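Local coordinates for TetR family transcriptional regulator (Mycobacterium smegmatis, PDB 5XS9), which probably binds operator DNA as a TetR-type dimer and regulates transcription of genes of biotin metabolism, at residues R83-H89 with F143-Q148; V96-F100 with I137-L141. All coordinates share one frame. Residue numbers count along the deposited sequence, not the author numbering.

Interaction 1: residues R83-H89 with F143-Q148; sequences RDALLSH and FTVDEQ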
ATOM      1  N   ARG A  83       5.056   0.102 -12.004  1.00 30.08           N
ATOM      2  CA  ARG A  83       4.086   1.137 -11.701  1.00 32.16           C
ATOM      3  C   ARG A  83       3.153   1.440 -12.909  1.00 32.35           C
ATOM      4  O   ARG A  83       1.941   1.606 -12.778  1.00 32.60           O
ATOM      5  CB  ARG A  83       4.823   2.392 -11.298  1.00 32.51           C
ATOM      6  CG  ARG A  83       3.904   3.621 -11.233  1.00 31.16           C
ATOM      7  CD  ARG A  83       4.604   4.688 -10.501  1.00 31.44           C
ATOM      8  NE  ARG A  83       3.931   5.958 -10.657  1.00 31.72           N
ATOM      9  CZ  ARG A  83       4.227   6.888 -11.548  1.00 33.95           C
ATOM     10  NH1 ARG A  83       5.204   6.728 -12.405  1.00 36.35           N
ATOM     11  NH2 ARG A  83       3.529   8.014 -11.574  1.00 32.71           N
ATOM     12  N   ASP A  84       3.747   1.530 -14.089  1.00 37.76           N
ATOM     13  CA  ASP A  84       2.962   1.817 -15.305  1.00 38.42           C
ATOM     14  C   ASP A  84       1.903   0.724 -15.546  1.00 36.86           C
ATOM     15  O   ASP A  84       0.712   1.026 -15.813  1.00 35.35           O
ATOM     16  CB  ASP A  84       3.883   2.051 -16.525  1.00 41.04           C
ATOM     17  CG  ASP A  84       4.537   3.498 -16.530  1.00 60.63           C
ATOM     18  OD1 ASP A  84       4.143   4.521 -15.822  1.00 57.33           O
ATOM     19  OD2 ASP A  84       5.494   3.602 -17.305  1.00 65.06           O
ATOM     20  N   ALA A  85       2.265  -0.531 -15.338  1.00 32.34           N
ATOM     21  CA  ALA A  85       1.266  -1.591 -15.465  1.00 35.17           C
ATOM     22  C   ALA A  85       0.158  -1.484 -14.437  1.00 36.74           C
ATOM     23  O   ALA A  85      -1.028  -1.653 -14.766  1.00 35.78           O
ATOM     24  CB  ALA A  85       1.903  -2.952 -15.467  1.00 35.70           C
ATOM     25  N   LEU A  86       0.482  -1.114 -13.197  1.00 32.70           N
ATOM     26  CA  LEU A  86      -0.534  -0.991 -12.208  1.00 32.08           C
ATOM     27  C   LEU A  86      -1.484   0.174 -12.523  1.00 32.79           C
ATOM     28  O   LEU A  86      -2.702   0.091 -12.315  1.00 34.48           O
ATOM     29  CB  LEU A  86       0.052  -0.775 -10.794  1.00 33.44           C
ATOM     30  CG  LEU A  86       1.041  -1.835 -10.300  1.00 35.62           C
ATOM     31  CD1 LEU A  86       1.800  -1.364  -9.053  1.00 37.85           C
ATOM     32  CD2 LEU A  86       0.331  -3.175 -10.103  1.00 35.56           C
ATOM     33  N   LEU A  87      -0.910   1.272 -13.002  1.00 36.89           N
ATOM     34  CA  LEU A  87      -1.712   2.461 -13.328  1.00 36.39           C
ATOM     35  C   LEU A  87      -2.631   2.308 -14.550  1.00 36.55           C
ATOM     36  O   LEU A  87      -3.515   3.103 -14.734  1.00 35.64           O
ATOM     37  CB  LEU A  87      -0.824   3.672 -13.534  1.00 38.64           C
ATOM     38  CG  LEU A  87      -0.190   4.152 -12.236  1.00 37.95           C
ATOM     39  CD1 LEU A  87       0.712   5.324 -12.605  1.00 39.27           C
ATOM     40  CD2 LEU A  87      -1.193   4.548 -11.169  1.00 36.73           C
ATOM     41  N   SER A  88      -2.407   1.272 -15.313  1.00 34.44           N
ATOM     42  CA  SER A  88      -3.120   0.980 -16.564  1.00 37.03           C
ATOM     43  C   SER A  88      -4.462   0.384 -16.323  1.00 43.02           C
ATOM     44  O   SER A  88      -5.193   0.281 -17.266  1.00 42.53           O
ATOM     45  CB  SER A  88      -2.290  -0.030 -17.431  1.00 36.70           C
ATOM     46  OG  SER A  88      -1.178   0.669 -17.846  1.00 47.01           O
ATOM     47  N   HIS A  89      -4.752  -0.128 -15.110  1.00 39.89           N
ATOM     48  CA  HIS A  89      -6.044  -0.660 -14.782  1.00 36.90           C
ATOM     49  C   HIS A  89      -6.584  -0.066 -13.517  1.00 41.72           C
ATOM     50  O   HIS A  89      -5.820   0.177 -12.601  1.00 39.24           O
ATOM     51  CB  HIS A  89      -5.941  -2.160 -14.630  1.00 42.61           C
ATOM     52  CG  HIS A  89      -5.403  -2.811 -15.858  1.00 43.93           C
ATOM     53  ND1 HIS A  89      -6.199  -3.114 -16.943  1.00 46.98           N
ATOM     54  CD2 HIS A  89      -4.126  -3.089 -16.232  1.00 43.56           C
ATOM     55  CE1 HIS A  89      -5.451  -3.608 -17.915  1.00 45.54           C
ATOM     56  NE2 HIS A  89      -4.188  -3.574 -17.518  1.00 46.74           N
ATOM     57  N   PHE A 143       3.264   3.459  -2.773  1.00 28.07           N
ATOM     58  CA  PHE A 143       3.271   4.689  -3.590  1.00 29.14           C
ATOM     59  C   PHE A 143       2.109   4.672  -4.551  1.00 32.29           C
ATOM     60  O   PHE A 143       1.339   5.617  -4.610  1.00 31.37           O
ATOM     61  CB  PHE A 143       4.568   4.847  -4.349  1.00 31.10           C
ATOM     62  CG  PHE A 143       4.654   6.101  -5.185  1.00 29.47           C
ATOM     63  CD1 PHE A 143       5.337   7.205  -4.694  1.00 29.73           C
ATOM     64  CD2 PHE A 143       4.019   6.187  -6.391  1.00 28.18           C
ATOM     65  CE1 PHE A 143       5.451   8.368  -5.397  1.00 34.74           C
ATOM     66  CE2 PHE A 143       4.105   7.384  -7.143  1.00 30.75           C
ATOM     67  CZ  PHE A 143       4.854   8.453  -6.654  1.00 31.96           C
ATOM     68  N   THR A 144       1.960   3.581  -5.252  1.00 30.60           N
ATOM     69  CA  THR A 144       1.022   3.481  -6.370  1.00 32.41           C
ATOM     70  C   THR A 144      -0.426   3.249  -5.911  1.00 33.99           C
ATOM     71  O   THR A 144      -1.317   3.809  -6.523  1.00 31.23           O
ATOM     72  CB  THR A 144       1.446   2.430  -7.399  1.00 33.07           C
ATOM     73  OG1 THR A 144       2.840   2.628  -7.769  1.00 30.64           O
ATOM     74  CG2 THR A 144       0.605   2.558  -8.603  1.00 37.63           C
ATOM     75  N   VAL A 145      -0.673   2.514  -4.808  1.00 30.80           N
ATOM     76  CA  VAL A 145      -1.974   2.495  -4.218  1.00 29.34           C
ATOM     77  C   VAL A 145      -2.398   3.911  -3.839  1.00 31.45           C
ATOM     78  O   VAL A 145      -3.541   4.291  -4.060  1.00 30.64           O
ATOM     79  CB  VAL A 145      -2.040   1.544  -2.963  1.00 34.73           C
ATOM     80  CG1 VAL A 145      -3.369   1.700  -2.249  1.00 38.06           C
ATOM     81  CG2 VAL A 145      -1.827   0.073  -3.381  1.00 35.47           C
ATOM     82  N   ASP A 146      -1.514   4.680  -3.225  1.00 30.47           N
ATOM     83  CA  ASP A 146      -1.855   5.997  -2.767  1.00 30.42           C
ATOM     84  C   ASP A 146      -2.147   6.917  -3.981  1.00 33.05           C
ATOM     85  O   ASP A 146      -3.170   7.622  -4.016  1.00 29.14           O
ATOM     86  CB  ASP A 146      -0.700   6.540  -1.964  1.00 33.56           C
ATOM     87  CG  ASP A 146      -0.929   7.976  -1.454  1.00 35.65           C
ATOM     88  OD1 ASP A 146      -1.528   8.151  -0.421  1.00 34.87           O
ATOM     89  OD2 ASP A 146      -0.471   8.933  -2.085  1.00 39.33           O
ATOM     90  N   GLU A 147      -1.282   6.843  -4.987  1.00 30.55           N
ATOM     91  CA  GLU A 147      -1.417   7.658  -6.230  1.00 34.50           C
ATOM     92  C   GLU A 147      -2.743   7.389  -6.980  1.00 35.08           C
ATOM     93  O   GLU A 147      -3.492   8.280  -7.350  1.00 32.12           O
ATOM     94  CB  GLU A 147      -0.205   7.407  -7.118  1.00 38.00           C
ATOM     95  CG  GLU A 147      -0.228   8.096  -8.475  1.00 40.18           C
ATOM     96  CD  GLU A 147       0.993   7.731  -9.307  1.00 39.99           C
ATOM     97  OE1 GLU A 147       1.546   6.604  -9.205  1.00 37.13           O
ATOM     98  OE2 GLU A 147       1.387   8.584 -10.072  1.00 39.25           O
ATOM     99  N   GLN A 148      -3.069   6.142  -7.126  1.00 31.15           N
ATOM    100  CA  GLN A 148      -4.242   5.723  -7.856  1.00 37.48           C
ATOM    101  C   GLN A 148      -5.531   5.958  -7.088  1.00 40.73           C
ATOM    102  O   GLN A 148      -6.538   6.366  -7.685  1.00 36.26           O
ATOM    103  CB  GLN A 148      -4.000   4.283  -8.287  1.00 37.68           C
ATOM    104  CG  GLN A 148      -5.028   3.632  -9.127  1.00 46.20           C
ATOM    105  CD  GLN A 148      -4.488   2.336  -9.692  1.00 45.29           C
ATOM    106  OE1 GLN A 148      -4.073   1.424  -8.940  1.00 42.83           O
ATOM    107  NE2 GLN A 148      -4.507   2.228 -11.008  1.00 40.25           N
TER
HETATM  108  O   HOH W   1      -4.537   4.592 -12.929  1.00 51.33           O
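A bidentate salt bridge leads this contact: Arg83 NE donates to Glu147 OE1 at 2.9 Å and Arg83 NH2 to Glu147 OE2 at 2.7 Å, both nearly linear, so the carboxylate lies along the edge of the guanidinium. It ties helix 71-87 to helix 129-155 in the all-helical C-terminal domain of the TetR fold. The next residue, Gln148, reaches the backbone about a turn beyond Arg83: its NE2 donates to Leu86 O at 3.1 Å, while its OE1 accepts from Ala93 N at the start of helix 92-101. A water donates to Leu87 O (2.6 Å) and accepts from Gln148 NE2 (3.0 Å). The short segments run roughly parallel, at 35°, with axes 10.4 Å apart. Between the polar groups, Thr144 CG2 packs on Leu86 CB (4.0 Å) and Leu87 CD2 (3.7 Å), and its OG1 is hydrogen-bonded to Val140 O in its own helix. Phe143, whose ring meets Tyr138 of the second subunit, flanks Arg83, with Phe143 CE2 3.8 Å from Arg83 NE.

Interaction 2: residues V96-F100 with I137-L141; sequences VSASF and IYYVL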
ATOM      1  N   VAL A  96      -2.990  -5.982  -7.291  1.00 33.68           N
ATOM      2  CA  VAL A  96      -1.634  -6.635  -7.256  1.00 32.78           C
ATOM      3  C   VAL A  96      -1.091  -6.753  -5.847  1.00 34.40           C
ATOM      4  O   VAL A  96      -0.542  -7.817  -5.497  1.00 32.39           O
ATOM      5  CB  VAL A  96      -0.642  -6.017  -8.202  1.00 31.13           C
ATOM      6  CG1 VAL A  96       0.717  -6.614  -8.029  1.00 33.64           C
ATOM      7  CG2 VAL A  96      -1.181  -6.211  -9.639  1.00 33.21           C
ATOM      8  N   SER A  97      -1.318  -5.725  -5.007  1.00 33.71           N
ATOM      9  CA  SER A  97      -0.977  -5.837  -3.554  1.00 36.12           C
ATOM     10  C   SER A  97      -1.596  -7.009  -2.883  1.00 35.43           C
ATOM     11  O   SER A  97      -0.900  -7.707  -2.150  1.00 35.58           O
ATOM     12  CB  SER A  97      -1.288  -4.605  -2.725  1.00 37.07           C
ATOM     13  OG  SER A  97      -0.627  -3.521  -3.343  1.00 41.30           O
ATOM     14  N   ALA A  98      -2.915  -7.149  -3.023  1.00 34.68           N
ATOM     15  CA  ALA A  98      -3.607  -8.237  -2.357  1.00 36.75           C
ATOM     16  C   ALA A  98      -3.201  -9.593  -2.948  1.00 34.06           C
ATOM     17  O   ALA A  98      -3.073 -10.598  -2.205  1.00 33.51           O
ATOM     18  CB  ALA A  98      -5.130  -8.037  -2.340  1.00 36.34           C
ATOM     19  N   SER A  99      -2.902  -9.659  -4.237  1.00 33.19           N
ATOM     20  CA  SER A  99      -2.466 -10.926  -4.793  1.00 36.92           C
ATOM     21  C   SER A  99      -1.058 -11.319  -4.422  1.00 35.88           C
ATOM     22  O   SER A  99      -0.772 -12.493  -4.272  1.00 40.13           O
ATOM     23  CB  SER A  99      -2.635 -10.978  -6.312  1.00 42.05           C
ATOM     24  OG  SER A  99      -4.020 -10.925  -6.633  1.00 47.73           O
ATOM     25  N   PHE A 100      -0.162 -10.356  -4.273  1.00 32.84           N
ATOM     26  CA  PHE A 100       1.161 -10.595  -3.755  1.00 34.50           C
ATOM     27  C   PHE A 100       1.038 -11.149  -2.349  1.00 34.65           C
ATOM     28  O   PHE A 100       1.685 -12.143  -2.024  1.00 35.52           O
ATOM     29  CB  PHE A 100       1.961  -9.283  -3.712  1.00 33.26           C
ATOM     30  CG  PHE A 100       3.352  -9.404  -3.228  1.00 34.43           C
ATOM     31  CD1 PHE A 100       4.177 -10.445  -3.637  1.00 40.21           C
ATOM     32  CD2 PHE A 100       3.890  -8.414  -2.448  1.00 40.72           C
ATOM     33  CE1 PHE A 100       5.469 -10.570  -3.164  1.00 41.52           C
ATOM     34  CE2 PHE A 100       5.195  -8.501  -2.010  1.00 39.60           C
ATOM     35  CZ  PHE A 100       5.994  -9.565  -2.377  1.00 42.28           C
ATOM     36  N   ILE A 137       9.581  -3.468  -3.519  1.00 28.00           N
ATOM     37  CA  ILE A 137       8.205  -3.696  -3.938  1.00 29.30           C
ATOM     38  C   ILE A 137       7.226  -2.991  -3.030  1.00 32.15           C
ATOM     39  O   ILE A 137       6.207  -2.468  -3.520  1.00 28.16           O
ATOM     40  CB  ILE A 137       7.874  -5.214  -4.045  1.00 32.00           C
ATOM     41  CG1 ILE A 137       8.608  -5.804  -5.208  1.00 39.55           C
ATOM     42  CG2 ILE A 137       6.405  -5.467  -4.210  1.00 36.06           C
ATOM     43  CD1 ILE A 137       8.282  -5.169  -6.539  1.00 41.53           C
ATOM     44  N   TYR A 138       7.446  -3.084  -1.705  1.00 28.04           N
ATOM     45  CA  TYR A 138       6.542  -2.441  -0.810  1.00 30.32           C
ATOM     46  C   TYR A 138       6.475  -0.948  -1.055  1.00 28.97           C
ATOM     47  O   TYR A 138       5.386  -0.356  -0.967  1.00 31.79           O
ATOM     48  CB  TYR A 138       6.878  -2.731   0.636  1.00 29.78           C
ATOM     49  CG  TYR A 138       6.751  -4.170   1.019  1.00 29.90           C
ATOM     50  CD1 TYR A 138       5.664  -4.916   0.640  1.00 31.15           C
ATOM     51  CD2 TYR A 138       7.712  -4.775   1.845  1.00 34.06           C
ATOM     52  CE1 TYR A 138       5.586  -6.233   0.991  1.00 33.09           C
ATOM     53  CE2 TYR A 138       7.599  -6.079   2.252  1.00 30.86           C
ATOM     54  CZ  TYR A 138       6.524  -6.793   1.851  1.00 34.10           C
ATOM     55  OH  TYR A 138       6.388  -8.136   2.206  1.00 34.28           O
ATOM     56  N   TYR A 139       7.600  -0.341  -1.310  1.00 29.03           N
ATOM     57  CA  TYR A 139       7.576   1.069  -1.694  1.00 30.65           C
ATOM     58  C   TYR A 139       6.705   1.337  -2.954  1.00 29.61           C
ATOM     59  O   TYR A 139       5.853   2.260  -2.985  1.00 27.42           O
ATOM     60  CB  TYR A 139       8.972   1.637  -1.884  1.00 29.86           C
ATOM     61  CG  TYR A 139       8.994   2.945  -2.660  1.00 28.51           C
ATOM     62  CD1 TYR A 139       8.489   4.102  -2.111  1.00 28.33           C
ATOM     63  CD2 TYR A 139       9.368   2.988  -4.005  1.00 26.20           C
ATOM     64  CE1 TYR A 139       8.480   5.294  -2.817  1.00 30.06           C
ATOM     65  CE2 TYR A 139       9.311   4.168  -4.731  1.00 28.18           C
ATOM     66  CZ  TYR A 139       8.868   5.338  -4.137  1.00 30.70           C
ATOM     67  OH  TYR A 139       8.842   6.582  -4.814  1.00 31.16           O
ATOM     68  N   VAL A 140       6.917   0.530  -3.962  1.00 29.29           N
ATOM     69  CA  VAL A 140       6.243   0.765  -5.254  1.00 28.81           C
ATOM     70  C   VAL A 140       4.727   0.543  -5.082  1.00 30.75           C
ATOM     71  O   VAL A 140       3.890   1.305  -5.564  1.00 29.93           O
ATOM     72  CB  VAL A 140       6.741  -0.176  -6.348  1.00 30.55           C
ATOM     73  CG1 VAL A 140       5.812  -0.064  -7.597  1.00 33.15           C
ATOM     74  CG2 VAL A 140       8.168   0.098  -6.672  1.00 29.83           C
ATOM     75  N   LEU A 141       4.358  -0.481  -4.347  1.00 31.90           N
ATOM     76  CA  LEU A 141       2.964  -0.695  -4.059  1.00 33.27           C
ATOM     77  C   LEU A 141       2.284   0.332  -3.164  1.00 31.01           C
ATOM     78  O   LEU A 141       1.132   0.741  -3.435  1.00 31.73           O
ATOM     79  CB  LEU A 141       2.707  -2.151  -3.543  1.00 33.39           C
ATOM     80  CG  LEU A 141       3.110  -3.290  -4.444  1.00 31.27           C
ATOM     81  CD1 LEU A 141       2.993  -4.576  -3.609  1.00 34.98           C
ATOM     82  CD2 LEU A 141       2.276  -3.314  -5.688  1.00 36.12           C
TER
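Phe100 reaches across from helix 92-101 with its ring against three side chains of helix 129-155. Its CE2 lies 3.8 Å from Tyr138 CE1, which sits near the plane of the Phe100 ring, and 3.9 Å from Ile137 CG2, while Phe100 CD2 is 4.1 Å from Leu141 CD1. Its t rotamer carries the ring out into the gap between helices whose short segments run antiparallel, at 149°, with axes 11.3 Å apart. One turn earlier, where the backbones come nearest (Ser97 CA to Leu141 CA 6.5 Å), the small Ser97 lets Leu141 in close: Ser97 OG is 3.6 Å from Leu141 CB, its hydroxyl being hydrogen-bonded to Ala93 O in its own helix. Leu141 also touches Val96, with Val96 CG1 4.3 Å from Leu141 CD2, so this one leucine spans the face from Val96 to Phe100. The cross-helix contacts are essentially apolar, and helix 106-122 closes over Ile137 and Phe100. Arg150 of the second subunit makes a cation-pi contact with Phe100, and Asp146 of that subunit is hydrogen-bonded to Tyr138 OH. The intrachain core thus runs directly into the dimer interface, in the helical C-terminal domain of a TetR-family regulator, the domain that in this family generally carries dimerisation and ligand binding.

Overall arrangement
Both contacts draw on helix 129-155: interaction 2 uses 137-141 and interaction 1 the following turns, 143-148, and their centres lie about 10 Å apart. The partner helices, 71-87 and 92-101, are consecutive in the chain, and interaction 2 is nested within the loop that interaction 1 closes. They merge through Leu86, whose CD2 is 3.4 Å from Val96 CG2 and whose CD1 is 3.9 Å from Leu141 CD2; Val145 CG2 adds a contact of 3.8 Å with Ser97 OG. Both also border helices of the N-terminal part, which holds the predicted DNA-binding helix-turn-helix: His89 touches helix 5-19, and Val96 helix 47-58.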